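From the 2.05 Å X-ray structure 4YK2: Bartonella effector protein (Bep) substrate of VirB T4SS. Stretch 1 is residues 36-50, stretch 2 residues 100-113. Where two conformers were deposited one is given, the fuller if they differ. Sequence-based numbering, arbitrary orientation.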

# COMPACT_ATOMS: atom_id res chain seq x y z
N GLU A 36 -1.95 -8.81 7.23
CA GLU A 36 -3.24 -8.34 6.75
C GLU A 36 -3.14 -7.08 5.87
O GLU A 36 -3.91 -6.92 4.94
CB GLU A 36 -4.19 -8.07 7.92
CG GLU A 36 -4.80 -9.33 8.53
CD GLU A 36 -5.48 -10.23 7.49
OE1 GLU A 36 -6.51 -9.82 6.92
OE2 GLU A 36 -4.96 -11.35 7.24
N GLN A 37 -2.20 -6.19 6.19
CA GLN A 37 -2.02 -4.99 5.36
C GLN A 37 -1.41 -5.35 4.01
O GLN A 37 -1.81 -4.80 2.99
CB GLN A 37 -1.17 -3.95 6.07
CG GLN A 37 -1.87 -3.35 7.30
CD GLN A 37 -3.28 -2.90 6.98
OE1 GLN A 37 -3.53 -2.26 5.96
NE2 GLN A 37 -4.22 -3.24 7.86
N GLU A 38 -0.45 -6.28 4.02
CA GLU A 38 0.16 -6.71 2.77
C GLU A 38 -0.90 -7.27 1.84
O GLU A 38 -0.89 -7.01 0.64
CB GLU A 38 1.24 -7.77 3.01
CG GLU A 38 2.48 -7.26 3.70
CD GLU A 38 3.51 -8.36 3.91
OE1 GLU A 38 3.10 -9.53 4.03
OE2 GLU A 38 4.72 -8.06 3.96
N LYS A 39 -1.83 -8.04 2.39
CA LYS A 39 -2.91 -8.61 1.60
C LYS A 39 -3.82 -7.52 1.02
O LYS A 39 -4.17 -7.55 -0.15
CB LYS A 39 -3.72 -9.58 2.46
CG LYS A 39 -4.87 -10.30 1.75
CD LYS A 39 -5.60 -11.22 2.75
CE LYS A 39 -6.63 -12.12 2.07
NZ LYS A 39 -7.13 -13.19 2.99
N GLU A 40 -4.21 -6.56 1.86
CA GLU A 40 -5.08 -5.49 1.39
C GLU A 40 -4.36 -4.59 0.37
O GLU A 40 -4.97 -4.11 -0.58
CB GLU A 40 -5.60 -4.66 2.57
CG GLU A 40 -6.52 -3.50 2.21
CD GLU A 40 -7.89 -3.94 1.69
OE1 GLU A 40 -8.10 -5.14 1.43
OE2 GLU A 40 -8.78 -3.07 1.54
N ILE A 41 -3.05 -4.37 0.57
CA ILE A 41 -2.27 -3.61 -0.41
C ILE A 41 -2.25 -4.32 -1.78
O ILE A 41 -2.36 -3.67 -2.83
CB ILE A 41 -0.85 -3.34 0.11
CG1 ILE A 41 -0.91 -2.34 1.28
CG2 ILE A 41 0.05 -2.77 -1.01
CD1 ILE A 41 0.41 -2.16 2.03
N ARG A 42 -2.11 -5.64 -1.77
CA ARG A 42 -2.17 -6.40 -3.02
C ARG A 42 -3.54 -6.25 -3.69
O ARG A 42 -3.62 -6.02 -4.90
CB ARG A 42 -1.86 -7.88 -2.78
CG ARG A 42 -0.37 -8.20 -2.69
CD ARG A 42 -0.10 -9.70 -2.76
NE ARG A 42 -0.85 -10.44 -1.75
CZ ARG A 42 -0.37 -10.78 -0.56
NH1 ARG A 42 0.88 -10.47 -0.23
NH2 ARG A 42 -1.13 -11.45 0.28
N ARG A 43 -4.61 -6.37 -2.90
CA ARG A 43 -5.98 -6.27 -3.42
C ARG A 43 -6.24 -4.90 -4.02
O ARG A 43 -6.76 -4.78 -5.14
CB ARG A 43 -7.01 -6.56 -2.31
CG ARG A 43 -8.44 -6.77 -2.84
CD ARG A 43 -9.49 -6.88 -1.71
NE ARG A 43 -9.57 -5.62 -0.95
CZ ARG A 43 -10.32 -4.58 -1.31
NH1 ARG A 43 -11.05 -4.63 -2.41
NH2 ARG A 43 -10.33 -3.48 -0.56
N LEU A 44 -5.85 -3.86 -3.30
CA LEU A 44 -6.03 -2.49 -3.78
C LEU A 44 -5.10 -2.14 -4.96
O LEU A 44 -5.49 -1.37 -5.85
CB LEU A 44 -5.82 -1.51 -2.63
CG LEU A 44 -6.89 -1.62 -1.53
CD1 LEU A 44 -6.46 -0.82 -0.32
CD2 LEU A 44 -8.25 -1.11 -2.01
N SER A 45 -3.89 -2.69 -4.97
CA SER A 45 -2.95 -2.41 -6.07
C SER A 45 -3.44 -3.02 -7.39
O SER A 45 -3.24 -2.45 -8.47
CB SER A 45 -1.54 -2.95 -5.74
OG SER A 45 -0.93 -2.21 -4.68
N GLN A 46 -4.06 -4.19 -7.29
CA GLN A 46 -4.72 -4.80 -8.43
C GLN A 46 -5.77 -3.85 -9.02
O GLN A 46 -5.85 -3.68 -10.24
CB GLN A 46 -5.35 -6.14 -8.04
CG GLN A 46 -6.29 -6.75 -9.09
CD GLN A 46 -5.59 -7.03 -10.42
OE1 GLN A 46 -4.39 -7.31 -10.47
NE2 GLN A 46 -6.36 -6.95 -11.51
N ILE A 47 -6.55 -3.21 -8.15
CA ILE A 47 -7.59 -2.29 -8.60
C ILE A 47 -7.02 -1.00 -9.18
O ILE A 47 -7.46 -0.51 -10.22
CB ILE A 47 -8.58 -1.96 -7.46
CG1 ILE A 47 -9.28 -3.23 -6.96
CG2 ILE A 47 -9.61 -0.95 -7.94
CD1 ILE A 47 -10.07 -3.05 -5.65
N VAL A 48 -6.03 -0.43 -8.48
CA VAL A 48 -5.46 0.85 -8.89
C VAL A 48 -4.58 0.71 -10.15
O VAL A 48 -4.68 1.52 -11.07
CB VAL A 48 -4.66 1.48 -7.73
CG1 VAL A 48 -3.89 2.71 -8.20
CG2 VAL A 48 -5.58 1.83 -6.56
N PHE A 49 -3.74 -0.32 -10.18
CA PHE A 49 -2.72 -0.45 -11.22
C PHE A 49 -2.89 -1.66 -12.13
O PHE A 49 -2.22 -1.76 -13.16
CB PHE A 49 -1.32 -0.51 -10.60
CG PHE A 49 -0.91 0.76 -9.90
CD1 PHE A 49 -0.71 1.93 -10.61
CD2 PHE A 49 -0.69 0.76 -8.52
CE1 PHE A 49 -0.31 3.10 -9.98
CE2 PHE A 49 -0.29 1.93 -7.87
CZ PHE A 49 -0.10 3.11 -8.60
N GLY A 50 -3.75 -2.60 -11.75
CA GLY A 50 -3.87 -3.82 -12.53
C GLY A 50 -2.74 -4.79 -12.26
O GLY A 50 -2.56 -5.76 -12.99
N LYS A 100 -12.25 4.81 -13.28
CA LYS A 100 -12.92 5.47 -12.17
C LYS A 100 -12.76 4.65 -10.89
O LYS A 100 -12.49 5.22 -9.84
CB LYS A 100 -14.40 5.71 -12.49
CG LYS A 100 -14.61 6.73 -13.62
CD LYS A 100 -16.07 7.13 -13.78
CE LYS A 100 -16.23 8.27 -14.78
NZ LYS A 100 -17.64 8.75 -14.90
N GLN A 101 -12.89 3.33 -10.97
CA GLN A 101 -12.66 2.49 -9.80
C GLN A 101 -11.20 2.56 -9.33
O GLN A 101 -10.95 2.55 -8.13
CB GLN A 101 -13.03 1.03 -10.07
CG GLN A 101 -14.54 0.76 -10.11
CD GLN A 101 -15.27 1.35 -8.91
OE1 GLN A 101 -16.10 2.26 -9.05
NE2 GLN A 101 -14.97 0.84 -7.72
N ALA A 102 -10.26 2.62 -10.27
CA ALA A 102 -8.85 2.74 -9.90
C ALA A 102 -8.64 3.99 -9.06
O ALA A 102 -8.06 3.93 -7.96
CB ALA A 102 -7.96 2.77 -11.16
N GLU A 103 -9.13 5.12 -9.57
CA GLU A 103 -8.96 6.40 -8.90
C GLU A 103 -9.63 6.42 -7.52
O GLU A 103 -9.07 6.95 -6.57
CB GLU A 103 -9.50 7.55 -9.76
CG GLU A 103 -8.60 7.85 -10.96
CD GLU A 103 -9.05 9.05 -11.78
OE1 GLU A 103 -10.17 9.56 -11.56
OE2 GLU A 103 -8.27 9.48 -12.66
N LYS A 104 -10.81 5.81 -7.42
CA LYS A 104 -11.56 5.83 -6.17
C LYS A 104 -10.97 4.90 -5.11
O LYS A 104 -11.46 4.86 -3.99
CB LYS A 104 -13.02 5.45 -6.41
CG LYS A 104 -13.83 6.53 -7.10
CD LYS A 104 -15.19 6.00 -7.53
CE LYS A 104 -15.89 6.96 -8.48
NZ LYS A 104 -17.21 6.44 -8.93
N ASN A 105 -9.92 4.17 -5.46
CA ASN A 105 -9.31 3.28 -4.47
C ASN A 105 -7.92 3.73 -4.05
O ASN A 105 -7.30 3.10 -3.20
CB ASN A 105 -9.28 1.85 -5.01
CG ASN A 105 -10.60 1.14 -4.79
OD1 ASN A 105 -10.84 0.60 -3.72
ND2 ASN A 105 -11.49 1.18 -5.78
N ILE A 106 -7.44 4.82 -4.63
CA ILE A 106 -6.13 5.34 -4.26
C ILE A 106 -6.08 5.75 -2.78
O ILE A 106 -5.13 5.41 -2.06
CB ILE A 106 -5.75 6.50 -5.20
CG1 ILE A 106 -5.35 5.92 -6.57
CG2 ILE A 106 -4.63 7.34 -4.63
CD1 ILE A 106 -5.08 6.95 -7.63
N SER A 107 -7.11 6.46 -2.31
CA SER A 107 -7.17 6.85 -0.90
C SER A 107 -6.99 5.65 0.05
O SER A 107 -6.19 5.70 0.98
CB SER A 107 -8.50 7.57 -0.62
OG SER A 107 -8.55 8.04 0.71
N LYS A 108 -7.71 4.56 -0.21
CA LYS A 108 -7.62 3.40 0.68
C LYS A 108 -6.28 2.68 0.52
O LYS A 108 -5.76 2.12 1.49
CB LYS A 108 -8.79 2.44 0.46
CG LYS A 108 -10.11 2.89 1.12
CD LYS A 108 -10.09 2.70 2.65
CE LYS A 108 -11.45 3.02 3.28
NZ LYS A 108 -11.54 2.56 4.69
N LEU A 109 -5.69 2.72 -0.67
CA LEU A 109 -4.36 2.15 -0.87
C LEU A 109 -3.32 2.91 -0.03
O LEU A 109 -2.49 2.30 0.65
CB LEU A 109 -3.97 2.16 -2.36
CG LEU A 109 -2.57 1.66 -2.75
CD1 LEU A 109 -2.28 0.28 -2.18
CD2 LEU A 109 -2.41 1.65 -4.28
N VAL A 110 -3.39 4.23 -0.05
CA VAL A 110 -2.51 5.05 0.80
C VAL A 110 -2.69 4.70 2.29
O VAL A 110 -1.71 4.56 3.03
CB VAL A 110 -2.76 6.55 0.53
CG1 VAL A 110 -2.04 7.43 1.53
CG2 VAL A 110 -2.36 6.91 -0.94
N GLU A 111 -3.94 4.55 2.74
CA GLU A 111 -4.18 4.23 4.15
C GLU A 111 -3.59 2.88 4.52
O GLU A 111 -3.04 2.71 5.61
CB GLU A 111 -5.67 4.23 4.47
CG GLU A 111 -6.29 5.61 4.47
CD GLU A 111 -7.69 5.61 5.05
OE1 GLU A 111 -7.98 4.78 5.94
OE2 GLU A 111 -8.50 6.44 4.60
N ALA A 112 -3.69 1.91 3.62
CA ALA A 112 -3.19 0.58 3.91
C ALA A 112 -1.66 0.59 4.00
O ALA A 112 -1.08 -0.12 4.82
CB ALA A 112 -3.65 -0.41 2.87
N ILE A 113 -1.03 1.43 3.19
CA ILE A 113 0.42 1.57 3.23
C ILE A 113 0.85 2.24 4.54
O ILE A 113 1.85 1.84 5.15
CB ILE A 113 0.94 2.34 2.00
CG1 ILE A 113 0.80 1.46 0.75
CG2 ILE A 113 2.39 2.78 2.19
CD1 ILE A 113 1.03 2.23 -0.56
O HOH W 1 -12.01 -1.57 -2.63

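Two helical stretches of one chain, at least 54 residues apart in sequence wherever they touch, pack with helix 36-49 running nearly antiparallel to helix 106-113, at an angle of 157° and with 9.2 Å between the axes at closest approach. No direct hydrogen bond crosses between them. The direct contact is a matter of packing, and three residues have the largest covered areas: Leu109, Val48 and Leu44.

Leu109 has the largest covered area, 92 Å². Its CA-to-CB bond points sideways, yet with chi1 t and chi2 p the side chain sits as a knob in the hole formed by Ile41, Leu44, Ser45 and Val48. Its CD1 lies 4.0 Å from both Ile41 CG2 and Leu44 CB, while its CD2 is 3.9 Å from Val48 CG2 and 4.2 Å from Phe49 CE2, which it approaches obliquely. The hole has one polar wall. Ser45 OG comes within 3.8 Å of Leu109 CD1, but this hydroxyl donates to Ile41 O in its own helix at 2.8 Å, so its proton is spent within its own helix, and it can line an apolar pocket.

One turn on, Ala112 repeats the arrangement with the smallest possible knob. Its methyl group points toward the other helix and sits among Gln37, Glu40, Ile41 and Leu44, with Ala112 CB 3.7 Å from Ile41 CG1. Close to this site, Gln37 OE1 and Ala112 O stand 3.4 Å apart; both are acceptors, so no hydrogen bond joins them.

Leu44 points toward the partner and reaches its backbone as well as its side chains: CD1 lies 3.5 Å from Lys108 O and 3.6 Å from Leu109 N. Its other methyl, CD2, is 3.5 Å from Asn105 OD1. That asparagine shows how a polar residue can be kept within a mainly apolar contact. Asn105 ND2 donates to Gln101 O at 2.8 Å in a nearly straight bond, and Asn105 OD1 accepts from water 1 at 2.7 Å. The same water accepts from Arg43 NH1 at 3.2 Å, making a bridge between the stretches through solvent. Arg43 is itself steadied by Glu40, with NE donating to Glu40 OE1 at 2.8 Å and NH2 forming a salt bridge to Glu40 OE2 at 2.6 Å.

Val48 packs against the type I turn from Glu103 to Ile106 as well as against Leu109. Its CG1 meets Ile106 CG1 at 3.9 Å, and its CG2 lies 4.0 Å from Asn105 CB. Here the backbones come closest, Val48 CA and Ala102 CA being only 4.0 Å apart. The alanine fits its methyl against two carbonyls, Ala102 CB lying 3.4 Å from Ile47 O and 3.5 Å from Val48 O, and Ala102 CA makes a CA-H...O contact with Ile47 O at 3.5 Å. The rule to be read is simple: a leucine and an alanine fill the holes, another alanine, Ala102, sits where the backbones are closest, and the polar groups of Ser45, Asn105 and Arg43 find partners locally or through water.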